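PDB 2DT8: DegV family protein from Thermus thermophilus, which binds a fatty acid, found here as palmitic acid, as members of the DegV family do, and also carries a zinc ion. Local coordinates for residues 82-88 / 109-115; 148-153 / 276-280; 229-233 / 269-273. All coordinates share one frame. Residues are numbered along the deposited sequence.

Contact 1: residues 82-88 / 109-115; sequences HVLSLHI and RVTVVDT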
loop_
_atom_site.group_PDB
_atom_site.type_symbol
_atom_site.label_atom_id
_atom_site.label_comp_id
_atom_site.label_asym_id
_atom_site.label_seq_id
_atom_site.Cartn_x
_atom_site.Cartn_y
_atom_site.Cartn_z
ATOM N N HIS A 82 -14.042 -15.971 -12.809
ATOM C CA HIS A 82 -12.649 -15.554 -12.846
ATOM C C HIS A 82 -12.300 -14.749 -11.603
ATOM O O HIS A 82 -13.167 -14.093 -11.019
ATOM C CB HIS A 82 -12.425 -14.687 -14.095
ATOM C CG HIS A 82 -10.988 -14.530 -14.487
ATOM N ND1 HIS A 82 -10.366 -15.382 -15.373
ATOM C CD2 HIS A 82 -10.049 -13.627 -14.111
ATOM C CE1 HIS A 82 -9.106 -15.011 -15.528
ATOM N NE2 HIS A 82 -8.888 -13.950 -14.774
ATOM N N VAL A 83 -11.028 -14.807 -11.215
ATOM C CA VAL A 83 -10.538 -14.068 -10.060
ATOM C C VAL A 83 -9.435 -13.110 -10.492
ATOM O O VAL A 83 -8.495 -13.498 -11.194
ATOM C CB VAL A 83 -9.950 -15.017 -8.986
ATOM C CG1 VAL A 83 -9.232 -14.208 -7.896
ATOM C CG2 VAL A 83 -11.060 -15.827 -8.348
ATOM N N LEU A 84 -9.572 -11.846 -10.102
ATOM C CA LEU A 84 -8.560 -10.842 -10.393
ATOM C C LEU A 84 -7.925 -10.620 -9.018
ATOM O O LEU A 84 -8.606 -10.177 -8.085
ATOM C CB LEU A 84 -9.221 -9.570 -10.931
ATOM C CG LEU A 84 -8.285 -8.389 -11.173
ATOM C CD1 LEU A 84 -7.151 -8.792 -12.107
ATOM C CD2 LEU A 84 -9.094 -7.240 -11.783
ATOM N N SER A 85 -6.641 -10.958 -8.902
ATOM C CA SER A 85 -5.889 -10.900 -7.641
ATOM C C SER A 85 -4.820 -9.802 -7.700
ATOM O O SER A 85 -3.835 -9.932 -8.431
ATOM C CB SER A 85 -5.244 -12.278 -7.429
ATOM O OG SER A 85 -5.109 -12.629 -6.056
ATOM N N LEU A 86 -5.019 -8.731 -6.930
ATOM C CA LEU A 86 -4.131 -7.560 -6.897
ATOM C C LEU A 86 -3.277 -7.565 -5.628
ATOM O O LEU A 86 -3.770 -7.702 -4.516
ATOM C CB LEU A 86 -4.954 -6.270 -6.953
ATOM C CG LEU A 86 -5.305 -5.787 -8.362
ATOM C CD1 LEU A 86 -6.032 -6.870 -9.124
ATOM C CD2 LEU A 86 -6.148 -4.527 -8.277
ATOM N N HIS A 87 -1.966 -7.391 -5.877
ATOM C CA HIS A 87 -1.062 -7.395 -4.744
ATOM C C HIS A 87 0.171 -6.445 -4.571
ATOM O O HIS A 87 0.622 -5.821 -5.524
ATOM C CB HIS A 87 -0.487 -8.826 -4.706
ATOM C CG HIS A 87 -1.625 -9.785 -4.480
ATOM N ND1 HIS A 87 -2.252 -9.930 -3.286
ATOM C CD2 HIS A 87 -2.222 -10.654 -5.401
ATOM C CE1 HIS A 87 -3.203 -10.862 -3.485
ATOM N NE2 HIS A 87 -3.208 -11.314 -4.742
ATOM N N ILE A 88 0.662 -6.406 -3.320
ATOM C CA ILE A 88 1.776 -5.515 -3.063
ATOM C C ILE A 88 2.892 -5.922 -4.017
ATOM O O ILE A 88 3.020 -7.077 -4.438
ATOM C CB ILE A 88 2.145 -5.811 -1.598
ATOM C CG1 ILE A 88 3.457 -5.105 -1.256
ATOM C CG2 ILE A 88 2.277 -7.333 -1.333
ATOM C CD1 ILE A 88 3.752 -5.109 0.257
ATOM N N ARG A 109 -8.400 -19.394 -14.946
ATOM C CA ARG A 109 -9.287 -18.626 -14.095
ATOM C C ARG A 109 -8.848 -17.614 -13.092
ATOM O O ARG A 109 -9.668 -17.093 -12.347
ATOM C CB ARG A 109 -10.046 -19.767 -13.506
ATOM C CG ARG A 109 -10.957 -20.536 -14.476
ATOM C CD ARG A 109 -11.991 -21.355 -13.725
ATOM N NE ARG A 109 -11.384 -22.453 -12.986
ATOM C CZ ARG A 109 -11.991 -23.125 -12.011
ATOM N NH1 ARG A 109 -13.197 -22.758 -11.595
ATOM N NH2 ARG A 109 -11.384 -24.162 -11.451
ATOM N N VAL A 110 -7.529 -17.350 -13.095
ATOM C CA VAL A 110 -7.034 -16.394 -12.124
ATOM C C VAL A 110 -5.980 -15.530 -12.763
ATOM O O VAL A 110 -5.037 -16.027 -13.389
ATOM C CB VAL A 110 -6.421 -17.120 -10.910
ATOM C CG1 VAL A 110 -5.855 -16.077 -9.922
ATOM C CG2 VAL A 110 -7.455 -17.990 -10.227
ATOM N N THR A 111 -6.133 -14.220 -12.606
ATOM C CA THR A 111 -5.146 -13.283 -13.122
ATOM C C THR A 111 -4.525 -12.581 -11.932
ATOM O O THR A 111 -5.215 -11.898 -11.172
ATOM C CB THR A 111 -5.779 -12.233 -14.046
ATOM O OG1 THR A 111 -6.402 -12.891 -15.158
ATOM C CG2 THR A 111 -4.714 -11.265 -14.563
ATOM N N VAL A 112 -3.221 -12.761 -11.758
ATOM C CA VAL A 112 -2.501 -12.142 -10.654
ATOM C C VAL A 112 -1.793 -10.894 -11.167
ATOM O O VAL A 112 -1.051 -10.951 -12.150
ATOM C CB VAL A 112 -1.456 -13.117 -10.076
ATOM C CG1 VAL A 112 -0.661 -12.442 -8.957
ATOM C CG2 VAL A 112 -2.153 -14.375 -9.562
ATOM N N VAL A 113 -2.032 -9.767 -10.501
ATOM C CA VAL A 113 -1.432 -8.492 -10.879
ATOM C C VAL A 113 -0.509 -7.921 -9.802
ATOM O O VAL A 113 -0.920 -7.742 -8.647
ATOM C CB VAL A 113 -2.542 -7.437 -11.173
ATOM C CG1 VAL A 113 -1.908 -6.105 -11.551
ATOM C CG2 VAL A 113 -3.472 -7.930 -12.292
ATOM N N ASP A 114 0.734 -7.648 -10.191
ATOM C CA ASP A 114 1.729 -7.041 -9.314
ATOM C C ASP A 114 1.512 -5.546 -9.536
ATOM O O ASP A 114 1.818 -5.018 -10.609
ATOM C CB ASP A 114 3.137 -7.455 -9.765
ATOM C CG ASP A 114 4.228 -6.858 -8.898
ATOM O OD1 ASP A 114 3.957 -5.861 -8.208
ATOM O OD2 ASP A 114 5.368 -7.372 -8.923
ATOM N N THR A 115 0.967 -4.868 -8.528
ATOM C CA THR A 115 0.670 -3.442 -8.628
ATOM C C THR A 115 1.875 -2.532 -8.492
ATOM O O THR A 115 1.783 -1.342 -8.796
ATOM C CB THR A 115 -0.305 -2.991 -7.537
ATOM O OG1 THR A 115 0.318 -3.177 -6.255
ATOM C CG2 THR A 115 -1.615 -3.777 -7.611
#
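Two neighbouring parallel strands, 82-87 and 110-114, meet here as the closing pair of a beta-alpha-beta unit whose crossover is helix 95-103. They illustrate how a parallel pair is held mainly by its backbone: the short axes approach to 4.8 Å at 17°, and hydrogen bonds pass to and fro in strict order. V83 N donates to R109 O (2.9 Å), T111 N to V83 O (2.8 Å), S85 N to T111 O (2.8 Å), V113 N to S85 O (2.8 Å) and H87 N to V113 O (3.0 Å). At the C-terminal end T115 closes the series twice on the carbonyl O of H87, through its N (3.2 Å) and its OG1 (2.8 Å). At the other end H82 NE2 and T111 OG1 share a hydrogen bond of 2.7 Å.

Side chains add apolar contacts on both faces of the pair. On one, L84 CD1 lies 3.8 Å from V113 CG2, and L86 CD1 4.1 Å from V113 CB; on the other, V83 CB is 4.1 Å from V110 CG2. There S85 OG also bonds H87 NE2 (2.7 Å), while H87 ND1 is held by D8. Strand 3-8 flanks 82-87 on its other edge, helix 139-151 covers the face of L84 and V113, and helix 95-103 packs against H87 and V110 on the opposite face.

Contact 2: residues 148-153 / 276-280; sequences RLRRDH and YAYSL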
loop_
_atom_site.group_PDB
_atom_site.type_symbol
_atom_site.label_atom_id
_atom_site.label_comp_id
_atom_site.label_asym_id
_atom_site.label_seq_id
_atom_site.Cartn_x
_atom_site.Cartn_y
_atom_site.Cartn_z
ATOM N N ARG A 148 -2.376 1.300 -16.694
ATOM C CA ARG A 148 -2.216 2.747 -16.764
ATOM C C ARG A 148 -1.869 3.280 -15.378
ATOM O O ARG A 148 -0.981 4.111 -15.235
ATOM C CB ARG A 148 -3.500 3.424 -17.255
ATOM C CG ARG A 148 -3.382 4.941 -17.401
ATOM C CD ARG A 148 -4.702 5.584 -17.821
ATOM N NE ARG A 148 -5.719 5.600 -16.765
ATOM C CZ ARG A 148 -5.827 6.537 -15.829
ATOM N NH1 ARG A 148 -4.975 7.553 -15.790
ATOM N NH2 ARG A 148 -6.804 6.457 -14.933
ATOM N N LEU A 149 -2.580 2.799 -14.358
ATOM C CA LEU A 149 -2.321 3.253 -12.998
ATOM C C LEU A 149 -0.929 2.832 -12.522
ATOM O O LEU A 149 -0.241 3.595 -11.844
ATOM C CB LEU A 149 -3.388 2.717 -12.037
ATOM C CG LEU A 149 -4.827 3.198 -12.259
ATOM C CD1 LEU A 149 -5.658 2.869 -11.014
ATOM C CD2 LEU A 149 -4.864 4.695 -12.541
ATOM N N ARG A 150 -0.511 1.616 -12.854
ATOM C CA ARG A 150 0.815 1.181 -12.444
ATOM C C ARG A 150 1.877 2.149 -12.993
ATOM O O ARG A 150 2.812 2.552 -12.286
ATOM C CB ARG A 150 1.096 -0.232 -12.965
ATOM C CG ARG A 150 2.498 -0.746 -12.596
ATOM C CD ARG A 150 2.867 -2.005 -13.366
ATOM N NE ARG A 150 3.136 -1.760 -14.784
ATOM C CZ ARG A 150 4.245 -1.183 -15.255
ATOM N NH1 ARG A 150 5.204 -0.774 -14.431
ATOM N NH2 ARG A 150 4.401 -1.022 -16.565
ATOM N N ARG A 151 1.707 2.573 -14.252
ATOM C CA ARG A 151 2.675 3.451 -14.904
ATOM C C ARG A 151 2.592 4.923 -14.508
ATOM O O ARG A 151 3.605 5.630 -14.499
ATOM C CB ARG A 151 2.511 3.359 -16.424
ATOM C CG ARG A 151 2.829 1.987 -17.007
ATOM C CD ARG A 151 2.580 1.949 -18.517
ATOM N NE ARG A 151 3.323 2.991 -19.222
ATOM C CZ ARG A 151 3.785 2.873 -20.467
ATOM N NH1 ARG A 151 3.647 1.728 -21.126
ATOM N NH2 ARG A 151 4.387 3.901 -21.047
ATOM N N ASP A 152 1.324 5.307 -14.172
ATOM C CA ASP A 152 1.058 6.692 -13.836
ATOM C C ASP A 152 0.308 6.899 -12.523
ATOM O O ASP A 152 -0.921 6.884 -12.478
ATOM C CB ASP A 152 0.286 7.333 -15.003
ATOM C CG ASP A 152 -0.078 8.795 -14.758
ATOM O OD1 ASP A 152 0.714 9.513 -14.115
ATOM O OD2 ASP A 152 -1.154 9.236 -15.232
ATOM N N HIS A 153 1.062 7.044 -11.442
ATOM C CA HIS A 153 0.467 7.339 -10.147
ATOM C C HIS A 153 1.486 8.117 -9.333
ATOM O O HIS A 153 2.632 8.329 -9.758
ATOM C CB HIS A 153 -0.044 6.081 -9.408
ATOM C CG HIS A 153 1.022 5.138 -8.947
ATOM N ND1 HIS A 153 1.352 3.995 -9.644
ATOM C CD2 HIS A 153 1.766 5.117 -7.815
ATOM C CE1 HIS A 153 2.247 3.307 -8.956
ATOM N NE2 HIS A 153 2.515 3.967 -7.843
ATOM N N TYR A 276 -0.961 8.326 -1.396
ATOM C CA TYR A 276 -0.821 7.814 -2.746
ATOM C C TYR A 276 -1.914 8.592 -3.482
ATOM O O TYR A 276 -2.834 9.138 -2.886
ATOM C CB TYR A 276 -1.305 6.325 -2.724
ATOM C CG TYR A 276 -0.154 5.405 -2.929
ATOM C CD1 TYR A 276 0.296 5.134 -4.217
ATOM C CD2 TYR A 276 0.469 4.798 -1.838
ATOM C CE1 TYR A 276 1.364 4.271 -4.416
ATOM C CE2 TYR A 276 1.530 3.927 -2.037
ATOM C CZ TYR A 276 1.975 3.660 -3.319
ATOM O OH TYR A 276 3.045 2.811 -3.523
ATOM N N ALA A 277 -1.736 8.612 -4.815
ATOM C CA ALA A 277 -2.726 9.310 -5.613
ATOM C C ALA A 277 -2.789 8.947 -7.214
ATOM O O ALA A 277 -1.773 8.459 -7.700
ATOM C CB ALA A 277 -2.666 10.910 -5.700
ATOM N N TYR A 278 -3.922 9.087 -7.890
ATOM C CA TYR A 278 -3.987 8.809 -9.325
ATOM C C TYR A 278 -5.092 9.680 -9.883
ATOM O O TYR A 278 -5.845 10.294 -9.121
ATOM C CB TYR A 278 -4.256 7.333 -9.653
ATOM C CG TYR A 278 -5.658 6.839 -9.395
ATOM C CD1 TYR A 278 -6.026 6.366 -8.136
ATOM C CD2 TYR A 278 -6.611 6.817 -10.416
ATOM C CE1 TYR A 278 -7.300 5.881 -7.900
ATOM C CE2 TYR A 278 -7.899 6.335 -10.187
ATOM C CZ TYR A 278 -8.237 5.868 -8.924
ATOM O OH TYR A 278 -9.503 5.404 -8.679
ATOM N N SER A 279 -5.176 9.761 -11.202
ATOM C CA SER A 279 -6.200 10.581 -11.834
ATOM C C SER A 279 -6.981 9.775 -12.846
ATOM O O SER A 279 -6.556 8.693 -13.260
ATOM C CB SER A 279 -5.567 11.793 -12.515
ATOM O OG SER A 279 -4.729 11.394 -13.587
ATOM N N LEU A 280 -8.138 10.302 -13.237
ATOM C CA LEU A 280 -8.978 9.616 -14.207
ATOM C C LEU A 280 -9.839 10.600 -14.982
ATOM O O LEU A 280 -9.768 11.811 -14.680
ATOM C CB LEU A 280 -9.873 8.587 -13.508
ATOM C CG LEU A 280 -10.955 9.081 -12.542
ATOM C CD1 LEU A 280 -11.883 7.927 -12.212
ATOM C CD2 LEU A 280 -10.336 9.647 -11.277
ATOM O OXT LEU A 280 -10.571 10.136 -15.882
HETATM O O HOH W 1 -3.029 8.552 -12.742
HETATM O O HOH W 2 4.030 2.608 -5.931
#
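L149 lies over the ring of Y278: its CD1 sits 4.2 Å from the ring centroid and 12° off the normal, a CH-pi contact, while its CD2 comes within 3.5 Å of Y278 CD2. This apolar overlap sets the last turn of helix 139-151 against strand 273-279, and polar contacts secure it on both sides.

Toward the C-terminus, the guanidinium of R148 reaches the carbonyl of S279 edge-on, with NH2 at 2.8 Å and NH1 at 3.2 Å from S279 O, a forked pair of hydrogen bonds to one acceptor. E145 forms a salt bridge with the same guanidinium. Just past the helix, at D152, a water carries the contact across: it donates to D152 O (2.7 Å) and accepts from S279 N (2.9 Å). The carboxylate of D152 is engaged in a salt bridge with R222, which also binds S279 OG.

H153 turns back on the helix, its ND1 donating to L149 O at 2.7 Å. The imidazole is thereby directed to Y276, with H153 CD2 3.5 Å from Y276 CE1 and the rings inclined at 35°; a second water joins H153 NE2 (2.8 Å) to Y276 OH (2.6 Å). Y276 also touches the bound palmitic acid, so this end of the contact adjoins the lipid. The chain then continues into strand 154-158, which pairs antiparallel with 273-279, and the whole is a helix-to-strand junction delivering the chain to the edge of the four-stranded mixed sheet of this DegV fold.

Contact 3: residues 229-233 / 269-273; sequences FLYSG and GPGTY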
loop_
_atom_site.group_PDB
_atom_site.type_symbol
_atom_site.label_atom_id
_atom_site.label_comp_id
_atom_site.label_asym_id
_atom_site.label_seq_id
_atom_site.Cartn_x
_atom_site.Cartn_y
_atom_site.Cartn_z
ATOM N N PHE A 229 -4.536 8.929 1.906
ATOM C CA PHE A 229 -3.560 9.290 2.915
ATOM C C PHE A 229 -3.361 8.182 3.941
ATOM O O PHE A 229 -4.306 7.501 4.331
ATOM C CB PHE A 229 -4.029 10.570 3.623
ATOM C CG PHE A 229 -4.101 11.755 2.706
ATOM C CD1 PHE A 229 -5.196 11.934 1.860
ATOM C CD2 PHE A 229 -3.050 12.655 2.644
ATOM C CE1 PHE A 229 -5.231 13.004 0.964
ATOM C CE2 PHE A 229 -3.075 13.731 1.749
ATOM C CZ PHE A 229 -4.171 13.900 0.910
ATOM N N LEU A 230 -2.119 8.042 4.386
ATOM C CA LEU A 230 -1.735 6.985 5.316
ATOM C C LEU A 230 -0.825 7.476 6.443
ATOM O O LEU A 230 -0.038 8.401 6.285
ATOM C CB LEU A 230 -0.961 5.910 4.545
ATOM C CG LEU A 230 -1.755 5.221 3.432
ATOM C CD1 LEU A 230 -0.814 4.630 2.391
ATOM C CD2 LEU A 230 -2.652 4.153 4.055
ATOM N N TYR A 231 -1.027 6.828 7.603
ATOM C CA TYR A 231 -0.173 7.171 8.724
ATOM C C TYR A 231 0.006 6.085 9.788
ATOM O O TYR A 231 -0.715 5.097 9.832
ATOM C CB TYR A 231 -0.786 8.326 9.584
ATOM C CG TYR A 231 -2.039 7.853 10.231
ATOM C CD1 TYR A 231 -3.231 7.841 9.512
ATOM C CD2 TYR A 231 -2.032 7.434 11.562
ATOM C CE1 TYR A 231 -4.403 7.408 10.113
ATOM C CE2 TYR A 231 -3.207 7.011 12.167
ATOM C CZ TYR A 231 -4.389 7.001 11.449
ATOM O OH TYR A 231 -5.561 6.569 12.039
ATOM N N SER A 232 1.036 6.329 10.618
ATOM C CA SER A 232 1.277 5.378 11.686
ATOM C C SER A 232 1.685 6.417 12.732
ATOM O O SER A 232 2.407 7.366 12.454
ATOM C CB SER A 232 2.536 4.404 11.567
ATOM O OG SER A 232 3.723 5.197 11.517
ATOM N N GLY A 233 1.128 6.200 13.935
ATOM C CA GLY A 233 1.496 7.089 15.018
ATOM C C GLY A 233 0.305 8.053 15.219
ATOM O O GLY A 233 -0.840 7.612 15.075
ATOM N N GLY A 269 8.070 1.790 9.987
ATOM C CA GLY A 269 8.404 2.258 11.315
ATOM C C GLY A 269 7.468 3.328 11.837
ATOM O O GLY A 269 6.491 3.679 11.178
ATOM N N PRO A 270 7.746 3.871 13.027
ATOM C CA PRO A 270 6.902 4.910 13.623
ATOM C C PRO A 270 6.957 6.243 12.885
ATOM O O PRO A 270 7.889 6.513 12.120
ATOM C CB PRO A 270 7.439 5.016 15.052
ATOM C CG PRO A 270 8.882 4.664 14.900
ATOM C CD PRO A 270 8.856 3.504 13.926
ATOM N N GLY A 271 5.940 7.066 13.118
ATOM C CA GLY A 271 5.884 8.377 12.499
ATOM C C GLY A 271 5.854 8.387 10.985
ATOM O O GLY A 271 6.381 9.305 10.359
ATOM N N THR A 272 5.242 7.369 10.388
ATOM C CA THR A 272 5.157 7.320 8.933
ATOM C C THR A 272 3.900 8.062 8.492
ATOM O O THR A 272 2.856 7.975 9.137
ATOM C CB THR A 272 5.081 5.854 8.423
ATOM O OG1 THR A 272 6.245 5.139 8.860
ATOM C CG2 THR A 272 5.025 5.803 6.892
ATOM N N TYR A 273 4.005 8.826 7.410
ATOM C CA TYR A 273 2.838 9.524 6.874
ATOM C C TYR A 273 3.097 9.847 5.416
ATOM O O TYR A 273 4.245 9.942 4.991
ATOM C CB TYR A 273 2.529 10.816 7.652
ATOM C CG TYR A 273 3.592 11.883 7.568
ATOM C CD1 TYR A 273 4.688 11.880 8.435
ATOM C CD2 TYR A 273 3.505 12.907 6.619
ATOM C CE1 TYR A 273 5.656 12.860 8.363
ATOM C CE2 TYR A 273 4.475 13.891 6.538
ATOM C CZ TYR A 273 5.546 13.866 7.410
ATOM O OH TYR A 273 6.502 14.847 7.339
HETATM O O HOH W 3 2.565 9.791 11.281
#
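An antiparallel pairing begins here, where the loop after helix 262-268 enters strand 273-279 beside the end of strand 225-231 in the four-stranded mixed sheet. Backbone contacts define the register. Y231 and Y273 form a non-hydrogen-bonded pair with CA atoms 4.2 Å apart, both side chains on the same face of the sheet; S232 N donates to T272 O (2.9 Å). Two CA-H...O contacts accompany them, from Y273 CA to L230 O (3.1 Å) and from Y231 CA to T272 O (3.2 Å).

Water forms a further bridge, donating to S232 O (2.7 Å) and T272 O (2.8 Å), two acceptors that could not bond each other.

Glycines serve the turn: G269, just past the helix, and G271 both have positive phi, and G269 has angles at which a CB would be jammed. Side-chain bonds then fix the loop. T272 OG1 donates to G269 O (2.8 Å), and the hydroxyl of S232 works both ways, its OG accepting from T272 N at 2.9 Å and donating to G269 O at 3.2 Å.

The three contacts trace the chain across two sheets. Contact 1 comes first and belongs to the mixed sheet containing strands 3-8 and 82-87; contacts 2 and 3 reach the other, four-stranded sheet, with contact 3 nested inside the loop that contact 2 closes. The centres of contacts 1 and 2 lie about 18 Å apart, yet the two touch, through R150 against D114 and T115; helix 139-151 thus packs on the first sheet and reaches the second with its end. Contacts 1 and 3, about 27 Å apart between centres, occupy opposite sides of the chain's centre. I88, Y276 and L230, one from each contact, all touch the palmitic acid, which therefore spans both parts of the fold.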